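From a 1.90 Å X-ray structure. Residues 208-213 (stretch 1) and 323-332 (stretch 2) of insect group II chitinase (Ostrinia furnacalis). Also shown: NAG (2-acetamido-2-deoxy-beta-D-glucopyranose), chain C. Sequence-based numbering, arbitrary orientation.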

# COMPACT_ATOMS: atom_id res chain seq x y z
N VAL A 208 10.24 -15.81 4.97
CA VAL A 208 8.81 -15.57 5.09
C VAL A 208 8.13 -16.64 5.93
O VAL A 208 7.14 -16.37 6.61
N ALA A 209 8.63 -17.88 5.91
CA ALA A 209 7.94 -19.00 6.56
C ALA A 209 8.95 -20.06 6.97
O ALA A 209 9.00 -21.16 6.39
N PRO A 210 9.76 -19.78 7.99
CA PRO A 210 10.71 -20.80 8.48
C PRO A 210 9.96 -22.03 8.96
O PRO A 210 8.90 -21.94 9.57
N MET A 211 10.52 -23.20 8.65
CA MET A 211 9.91 -24.46 9.05
C MET A 211 10.33 -24.88 10.46
O MET A 211 9.48 -25.20 11.29
N TYR A 212 11.64 -24.88 10.72
CA TYR A 212 12.20 -25.26 12.01
C TYR A 212 13.10 -24.14 12.52
O TYR A 212 13.45 -23.22 11.78
N VAL A 213 13.47 -24.23 13.80
CA VAL A 213 14.37 -23.25 14.40
C VAL A 213 15.69 -23.21 13.64
O VAL A 213 16.22 -24.24 13.23
N PHE A 323 10.51 -27.95 -3.13
CA PHE A 323 11.01 -28.86 -2.11
C PHE A 323 10.45 -28.52 -0.73
O PHE A 323 10.11 -29.42 0.04
N MET A 324 10.35 -27.23 -0.40
CA MET A 324 9.79 -26.90 0.90
C MET A 324 8.28 -27.06 0.93
O MET A 324 7.73 -27.46 1.96
N ALA A 325 7.60 -26.77 -0.18
CA ALA A 325 6.17 -27.06 -0.27
C ALA A 325 5.92 -28.56 -0.08
O ALA A 325 4.99 -28.95 0.65
N ARG A 326 6.74 -29.40 -0.69
CA ARG A 326 6.62 -30.84 -0.48
C ARG A 326 6.85 -31.20 0.98
O ARG A 326 6.06 -31.94 1.58
N HIS A 327 7.92 -30.67 1.57
CA HIS A 327 8.22 -31.01 2.96
C HIS A 327 7.09 -30.62 3.89
O HIS A 327 6.73 -31.38 4.80
N LYS A 328 6.52 -29.43 3.69
CA LYS A 328 5.46 -28.99 4.60
C LYS A 328 4.22 -29.85 4.45
O LYS A 328 3.53 -30.13 5.45
N ALA A 329 3.93 -30.31 3.24
CA ALA A 329 2.83 -31.24 3.05
C ALA A 329 3.13 -32.59 3.69
O ALA A 329 2.25 -33.21 4.28
N GLU A 330 4.38 -33.05 3.59
CA GLU A 330 4.74 -34.31 4.23
C GLU A 330 4.75 -34.17 5.75
O GLU A 330 4.40 -35.12 6.46
N TYR A 331 5.11 -32.99 6.26
CA TYR A 331 4.97 -32.70 7.68
C TYR A 331 3.53 -32.82 8.13
O TYR A 331 3.24 -33.40 9.19
N VAL A 332 2.60 -32.25 7.35
CA VAL A 332 1.17 -32.37 7.64
C VAL A 332 0.77 -33.84 7.72
O VAL A 332 0.03 -34.25 8.63

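M211 is the plug of this contact. Its CA-to-CB bond points toward the helix that runs through residues 323-332, and it gives up more surface to the other stretch than any other residue here. With chi1 t and chi2 p, and chi3 between wells at -143°, the chain lays its methyl squarely over the Y331 ring: CE of M211 sits 3.4 Å from the centroid of that ring (CG, CD1, CD2, CE1, CE2, CZ), 12° off the normal, a CH-pi contact. Y331, chi1 t, has its CA-to-CB bond toward the loop, and its ring presents a face to that methyl.

The rest of M211 is lined by M324 and, about one turn further along the helix, by H327 and K328. M324 (t, p, p) brings its CE to 4.0 Å from CB of M211, H327 sets CD2 3.9 Å from CG of M211 at the edge of its imidazole, and the aliphatic part of K328 passes with CG 3.7 Å from SD of M211. The spacing 324, 327, 328, 331 is the familiar rule of a helix showing one side to its partner, while A325, R326 and A329 make no contact with the loop.

Polar atoms close the two ends. K328 leaves its backbone sideways, but chi1 m followed by three t angles stretches it until NZ donates a hydrogen bond to O of A209 at 3.0 Å; the long apolar stem packs while the ammonium reaches a loop carbonyl. At the other end Y212, chi1 m, also starts sideways and ends close: its OH and NE2 of H327 share a 2.7 Å hydrogen bond, donor undecided. The two rings meet rim to rim, with planes at 79°. Over one face of the Y212 ring lies the acetamido methyl of NAG, with C8 of NAG 3.4 Å from CD1 of Y212.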

# COMPACT_ATOMS: atom_id res chain seq x y z
CB VAL A 208 8.18 -15.47 3.68
CG1 VAL A 208 8.50 -16.73 2.85
CG2 VAL A 208 6.67 -15.25 3.77
CB ALA A 209 6.88 -19.59 5.63
CB PRO A 210 11.43 -20.09 9.63
CG PRO A 210 11.12 -18.61 9.47
CD PRO A 210 9.76 -18.57 8.83
CB MET A 211 10.26 -25.56 8.04
CG MET A 211 9.63 -26.90 8.36
SD MET A 211 7.84 -26.86 8.19
CE MET A 211 7.30 -27.91 9.53
CB TYR A 212 12.99 -26.58 11.91
CG TYR A 212 12.16 -27.71 11.33
CD1 TYR A 212 11.04 -28.19 12.00
CD2 TYR A 212 12.50 -28.29 10.11
CE1 TYR A 212 10.27 -29.22 11.48
CE2 TYR A 212 11.74 -29.33 9.58
CZ TYR A 212 10.63 -29.78 10.27
OH TYR A 212 9.87 -30.80 9.75
CB VAL A 213 14.60 -23.57 15.89
CG1 VAL A 213 15.71 -22.71 16.47
CG2 VAL A 213 13.32 -23.39 16.68
CB PHE A 323 12.53 -28.85 -2.09
CG PHE A 323 13.15 -29.53 -3.27
CD1 PHE A 323 13.27 -30.91 -3.31
CD2 PHE A 323 13.57 -28.78 -4.36
CE1 PHE A 323 13.83 -31.53 -4.41
CE2 PHE A 323 14.13 -29.40 -5.46
CZ PHE A 323 14.26 -30.78 -5.49
CB MET A 324 10.19 -25.48 1.32
CG MET A 324 9.73 -25.14 2.75
SD MET A 324 10.28 -26.35 3.98
CE MET A 324 11.91 -25.71 4.40
CB ALA A 325 5.60 -26.59 -1.61
CB ARG A 326 7.62 -31.60 -1.36
CG ARG A 326 7.47 -33.12 -1.29
CD ARG A 326 8.55 -33.83 -2.11
NE ARG A 326 9.87 -33.68 -1.49
CZ ARG A 326 11.00 -34.10 -2.04
NH1 ARG A 326 10.99 -34.70 -3.23
NH2 ARG A 326 12.15 -33.93 -1.41
CB HIS A 327 9.51 -30.34 3.43
CG HIS A 327 9.85 -30.65 4.85
ND1 HIS A 327 10.42 -31.85 5.22
CD2 HIS A 327 9.66 -29.95 5.99
CE1 HIS A 327 10.58 -31.87 6.53
NE2 HIS A 327 10.13 -30.73 7.02
CB LYS A 328 5.17 -27.51 4.36
CG LYS A 328 6.31 -26.63 4.88
CD LYS A 328 6.07 -25.15 4.61
CE LYS A 328 7.17 -24.31 5.28
NZ LYS A 328 7.00 -22.85 5.03
CB ALA A 329 2.53 -31.40 1.55
CB GLU A 330 6.11 -34.79 3.72
CG GLU A 330 6.05 -35.20 2.26
CD GLU A 330 7.33 -35.81 1.73
OE1 GLU A 330 8.42 -35.47 2.24
OE2 GLU A 330 7.24 -36.61 0.78
CB TYR A 331 5.50 -31.29 7.96
CG TYR A 331 5.33 -30.80 9.38
CD1 TYR A 331 6.29 -31.06 10.34
CD2 TYR A 331 4.23 -30.03 9.74
CE1 TYR A 331 6.16 -30.59 11.64
CE2 TYR A 331 4.09 -29.56 11.04
CZ TYR A 331 5.06 -29.84 11.98
OH TYR A 331 4.93 -29.37 13.27
CB VAL A 332 0.36 -31.63 6.57
CG1 VAL A 332 -1.09 -32.11 6.56
CG2 VAL A 332 0.43 -30.12 6.82
C1 NAG C . 9.31 -29.44 16.29
C2 NAG C . 10.72 -30.02 16.38
C3 NAG C . 10.79 -31.10 17.46
C4 NAG C . 10.22 -30.61 18.79
C5 NAG C . 8.85 -29.97 18.57
C6 NAG C . 8.30 -29.31 19.82
C7 NAG C . 12.30 -30.18 14.52
C8 NAG C . 12.64 -30.88 13.23
N2 NAG C . 11.16 -30.55 15.11
O3 NAG C . 12.15 -31.50 17.60
O4 NAG C . 9.97 -31.71 19.66
O5 NAG C . 8.92 -28.95 17.56
O6 NAG C . 9.05 -28.15 20.18
O7 NAG C . 13.02 -29.30 14.99